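Local structure of beta-glucosidase (Chaetomella raphigera, 6JXG) at residues V325-L337 with N513-G527. The protein probably hydrolyses terminal, non-reducing beta-D-glucosyl residues, releasing beta-D-glucose, as a secreted family 3 glycoside hydrolase of cellulose breakdown. Residues are numbered along the deposited sequence; the frame is centred on the assembly and turned at random.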
# COMPACT_ATOMS: atom_id res chain seq x y z
N VAL A 325 -2.13 4.57 -16.77
CA VAL A 325 -1.78 3.61 -15.71
C VAL A 325 -2.85 3.62 -14.63
O VAL A 325 -3.13 2.59 -14.09
CB VAL A 325 -0.36 3.85 -15.12
CG1 VAL A 325 -0.28 5.11 -14.31
CG2 VAL A 325 0.02 2.65 -14.24
N ALA A 326 -3.48 4.76 -14.36
CA ALA A 326 -4.59 4.81 -13.42
C ALA A 326 -5.76 3.85 -13.85
O ALA A 326 -6.29 3.06 -13.06
CB ALA A 326 -5.04 6.22 -13.15
N ARG A 327 -6.10 3.90 -15.13
CA ARG A 327 -7.11 3.00 -15.66
C ARG A 327 -6.66 1.54 -15.63
O ARG A 327 -7.44 0.65 -15.29
CB ARG A 327 -7.50 3.39 -17.08
CG ARG A 327 -8.73 2.60 -17.56
CD ARG A 327 -9.09 3.08 -18.92
NE ARG A 327 -10.20 2.29 -19.46
CZ ARG A 327 -11.01 2.73 -20.41
NH1 ARG A 327 -10.86 3.96 -20.91
NH2 ARG A 327 -11.98 1.96 -20.88
N ALA A 328 -5.41 1.26 -15.98
CA ALA A 328 -4.96 -0.11 -16.04
C ALA A 328 -4.99 -0.78 -14.65
O ALA A 328 -5.40 -1.94 -14.54
CB ALA A 328 -3.58 -0.21 -16.67
N ILE A 329 -4.64 -0.04 -13.60
CA ILE A 329 -4.76 -0.56 -12.23
C ILE A 329 -6.19 -0.65 -11.72
O ILE A 329 -6.53 -1.62 -11.03
CB ILE A 329 -3.84 0.26 -11.29
CG1 ILE A 329 -2.37 0.03 -11.69
CG2 ILE A 329 -4.12 -0.05 -9.82
CD1 ILE A 329 -1.38 0.94 -11.09
N ALA A 330 -7.04 0.33 -12.04
CA ALA A 330 -8.46 0.27 -11.70
C ALA A 330 -9.07 -0.96 -12.33
O ALA A 330 -9.92 -1.61 -11.73
CB ALA A 330 -9.21 1.48 -12.20
N ARG A 331 -8.61 -1.32 -13.52
CA ARG A 331 -9.11 -2.52 -14.19
C ARG A 331 -8.49 -3.81 -13.66
O ARG A 331 -9.17 -4.78 -13.32
CB ARG A 331 -8.81 -2.35 -15.71
CG ARG A 331 -9.11 -3.51 -16.65
CD ARG A 331 -8.54 -3.16 -18.05
NE ARG A 331 -7.12 -3.40 -17.96
CZ ARG A 331 -6.10 -2.76 -18.59
NH1 ARG A 331 -6.32 -1.77 -19.38
NH2 ARG A 331 -4.82 -3.19 -18.43
N ASP A 332 -7.17 -3.88 -13.69
CA ASP A 332 -6.48 -5.12 -13.46
C ASP A 332 -6.35 -5.50 -11.98
O ASP A 332 -5.90 -6.58 -11.67
CB ASP A 332 -5.09 -5.13 -14.11
CG ASP A 332 -5.09 -5.10 -15.61
OD1 ASP A 332 -6.16 -5.22 -16.26
OD2 ASP A 332 -3.95 -5.03 -16.15
N GLY A 333 -6.74 -4.63 -11.05
CA GLY A 333 -6.79 -4.99 -9.65
C GLY A 333 -8.15 -5.42 -9.17
O GLY A 333 -8.31 -5.76 -7.98
N ILE A 334 -9.17 -5.31 -10.04
CA ILE A 334 -10.48 -5.91 -9.75
C ILE A 334 -10.36 -7.40 -9.52
O ILE A 334 -9.67 -8.05 -10.25
CB ILE A 334 -11.47 -5.58 -10.86
CG1 ILE A 334 -11.75 -4.05 -10.90
CG2 ILE A 334 -12.75 -6.37 -10.66
CD1 ILE A 334 -12.70 -3.61 -12.02
N VAL A 335 -11.03 -7.95 -8.51
CA VAL A 335 -11.01 -9.35 -8.27
C VAL A 335 -12.43 -9.89 -8.47
O VAL A 335 -13.36 -9.44 -7.81
CB VAL A 335 -10.53 -9.66 -6.83
CG1 VAL A 335 -10.47 -11.17 -6.64
CG2 VAL A 335 -9.18 -9.02 -6.60
N LEU A 336 -12.59 -10.83 -9.39
CA LEU A 336 -13.86 -11.53 -9.52
C LEU A 336 -13.99 -12.63 -8.48
O LEU A 336 -13.18 -13.56 -8.48
CB LEU A 336 -14.00 -12.08 -10.96
CG LEU A 336 -15.31 -12.75 -11.41
CD1 LEU A 336 -16.50 -11.78 -11.35
CD2 LEU A 336 -15.22 -13.40 -12.81
N LEU A 337 -15.02 -12.54 -7.62
CA LEU A 337 -15.19 -13.52 -6.53
C LEU A 337 -16.13 -14.68 -6.80
O LEU A 337 -15.85 -15.81 -6.38
CB LEU A 337 -15.62 -12.84 -5.19
CG LEU A 337 -14.59 -11.85 -4.60
CD1 LEU A 337 -15.17 -11.19 -3.32
CD2 LEU A 337 -13.23 -12.48 -4.27
N ASN A 513 -14.27 3.34 -15.41
CA ASN A 513 -13.72 2.77 -16.68
C ASN A 513 -13.09 1.39 -16.51
O ASN A 513 -13.39 0.42 -17.28
CB ASN A 513 -12.77 3.74 -17.36
CG ASN A 513 -13.51 4.85 -18.08
OD1 ASN A 513 -14.64 4.65 -18.54
ND2 ASN A 513 -12.88 5.97 -18.25
N GLY A 514 -12.31 1.23 -15.44
CA GLY A 514 -11.75 -0.03 -15.21
C GLY A 514 -12.83 -1.07 -14.97
O GLY A 514 -12.80 -2.18 -15.50
N LEU A 515 -13.84 -0.72 -14.19
CA LEU A 515 -14.94 -1.64 -13.93
C LEU A 515 -15.67 -2.08 -15.19
O LEU A 515 -15.97 -3.28 -15.35
CB LEU A 515 -15.94 -0.97 -12.98
CG LEU A 515 -17.20 -1.75 -12.73
CD1 LEU A 515 -16.78 -2.98 -11.89
CD2 LEU A 515 -18.36 -0.96 -12.06
N ALA A 516 -16.02 -1.12 -16.04
CA ALA A 516 -16.69 -1.48 -17.32
C ALA A 516 -15.84 -2.31 -18.23
O ALA A 516 -16.36 -3.16 -18.96
CB ALA A 516 -17.14 -0.24 -18.06
N ASP A 517 -14.54 -2.09 -18.21
CA ASP A 517 -13.59 -2.88 -19.03
C ASP A 517 -13.78 -4.36 -18.67
O ASP A 517 -13.61 -5.25 -19.53
CB ASP A 517 -12.11 -2.54 -18.76
CG ASP A 517 -11.68 -1.18 -19.33
OD1 ASP A 517 -12.39 -0.60 -20.17
OD2 ASP A 517 -10.59 -0.69 -18.94
N ILE A 518 -14.08 -4.63 -17.41
CA ILE A 518 -14.33 -6.02 -16.96
C ILE A 518 -15.79 -6.45 -17.15
O ILE A 518 -16.08 -7.55 -17.67
CB ILE A 518 -13.84 -6.22 -15.49
CG1 ILE A 518 -12.31 -6.37 -15.50
CG2 ILE A 518 -14.47 -7.43 -14.79
CD1 ILE A 518 -11.68 -5.12 -15.11
N LEU A 519 -16.72 -5.61 -16.73
CA LEU A 519 -18.14 -5.97 -16.81
C LEU A 519 -18.60 -6.31 -18.21
O LEU A 519 -19.37 -7.24 -18.37
CB LEU A 519 -19.02 -4.86 -16.30
CG LEU A 519 -18.99 -4.58 -14.79
CD1 LEU A 519 -19.95 -3.44 -14.45
CD2 LEU A 519 -19.26 -5.80 -13.95
N TYR A 520 -18.12 -5.57 -19.20
CA TYR A 520 -18.55 -5.81 -20.60
C TYR A 520 -17.61 -6.74 -21.35
O TYR A 520 -17.74 -6.97 -22.54
CB TYR A 520 -18.80 -4.47 -21.30
CG TYR A 520 -20.21 -3.95 -21.05
CD1 TYR A 520 -21.30 -4.40 -21.84
CD2 TYR A 520 -20.47 -3.02 -20.03
CE1 TYR A 520 -22.59 -3.94 -21.61
CE2 TYR A 520 -21.76 -2.58 -19.77
CZ TYR A 520 -22.81 -3.01 -20.57
OH TYR A 520 -24.07 -2.54 -20.31
N GLY A 521 -16.60 -7.26 -20.66
CA GLY A 521 -15.77 -8.29 -21.19
C GLY A 521 -14.65 -7.90 -22.13
O GLY A 521 -14.10 -8.77 -22.79
N SER A 522 -14.29 -6.62 -22.22
CA SER A 522 -13.17 -6.26 -23.08
C SER A 522 -11.93 -6.93 -22.57
O SER A 522 -11.04 -7.34 -23.35
CB SER A 522 -12.96 -4.73 -23.22
OG SER A 522 -12.76 -4.09 -21.95
N VAL A 523 -11.86 -7.07 -21.24
CA VAL A 523 -10.70 -7.73 -20.65
C VAL A 523 -11.22 -8.67 -19.60
O VAL A 523 -12.28 -8.40 -18.97
CB VAL A 523 -9.81 -6.66 -20.00
CG1 VAL A 523 -8.72 -7.27 -19.17
CG2 VAL A 523 -9.26 -5.74 -21.09
N SER A 524 -10.54 -9.78 -19.43
CA SER A 524 -10.84 -10.72 -18.37
C SER A 524 -10.29 -10.20 -17.02
O SER A 524 -9.16 -9.67 -16.98
CB SER A 524 -10.22 -12.04 -18.73
OG SER A 524 -10.46 -12.96 -17.74
N PRO A 525 -11.05 -10.34 -15.90
CA PRO A 525 -10.50 -9.84 -14.66
C PRO A 525 -9.31 -10.70 -14.28
O PRO A 525 -9.30 -11.95 -14.57
CB PRO A 525 -11.63 -9.99 -13.67
CG PRO A 525 -12.50 -11.08 -14.25
CD PRO A 525 -12.42 -10.83 -15.72
N SER A 526 -8.29 -10.06 -13.72
CA SER A 526 -7.01 -10.76 -13.43
C SER A 526 -6.46 -10.46 -12.00
O SER A 526 -5.29 -10.83 -11.67
CB SER A 526 -5.97 -10.42 -14.51
OG SER A 526 -5.59 -9.05 -14.41
N GLY A 527 -7.22 -9.70 -11.20
CA GLY A 527 -6.81 -9.33 -9.89
C GLY A 527 -6.92 -10.53 -8.98
O GLY A 527 -7.63 -11.44 -9.31
O HOH W 1 -9.16 -7.44 -13.00
O HOH W 2 -7.51 -7.70 -15.78
O HOH W 3 -10.15 -11.75 -10.64
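Arg327 grips Asp517 side-on in a bidentate salt bridge, NE to OD2 at 3.1 Å and NH2 to OD1 at 2.7 Å, both nearly straight. Guanidinium and carboxylate lie nearly coplanar, 10° apart, and NH2 takes the syn lone pair of OD1. Arginine suits the site because its long chain, with CG anti to the backbone N (chi1 -170°) and extended on to NE, spans from one helix to the next. Asn513 covers one guanidinium face with its CB, while its ND2 hydrogen-bonds Glu510 OE1. With an alanine here instead of Arg327, Asp517 is likely to lose both hydrogen bonds, and Asn513 CB the face it packs on. Arg331, bent at chi3, uses NE and NH2 on OD1 and OD2 of Asp332, but meets both oxygens from above the carboxylate plane. Its CD packs against Asp517 OD2 at 3.3 Å; its NH1 stays 4.4 Å from that OD2, beyond a salt bridge.

Helices 325-332 and 513-519 cross at -50°, axes 7.4 Å apart, a closeness Gly514 permits: its CA lies 3.8 Å from Arg331 CA, where a CB would clash. Past this glycine, Ile334 CD1 and Ile518 CD1 meet tip to tip at 3.6 Å, slender ends suited to a narrow interior. Leu336 CB rests on the compact Pro525 ring. Gly527 N makes a weak hydrogen bond to Ile334 O (3.1 Å), which a CB would strike. Water 1 lies within hydrogen-bonding distance of Arg331 O and Ile334 O and accepts from Ser526 N; water 3 joins Leu336 N to Gly527 O.

Edge strand 335-339 and its preceding helix thus join helix 511-519 of the C-terminal alpha/beta domain: charges close the partly exposed margin, aliphatics fill the interior, and waters bridge backbone groups.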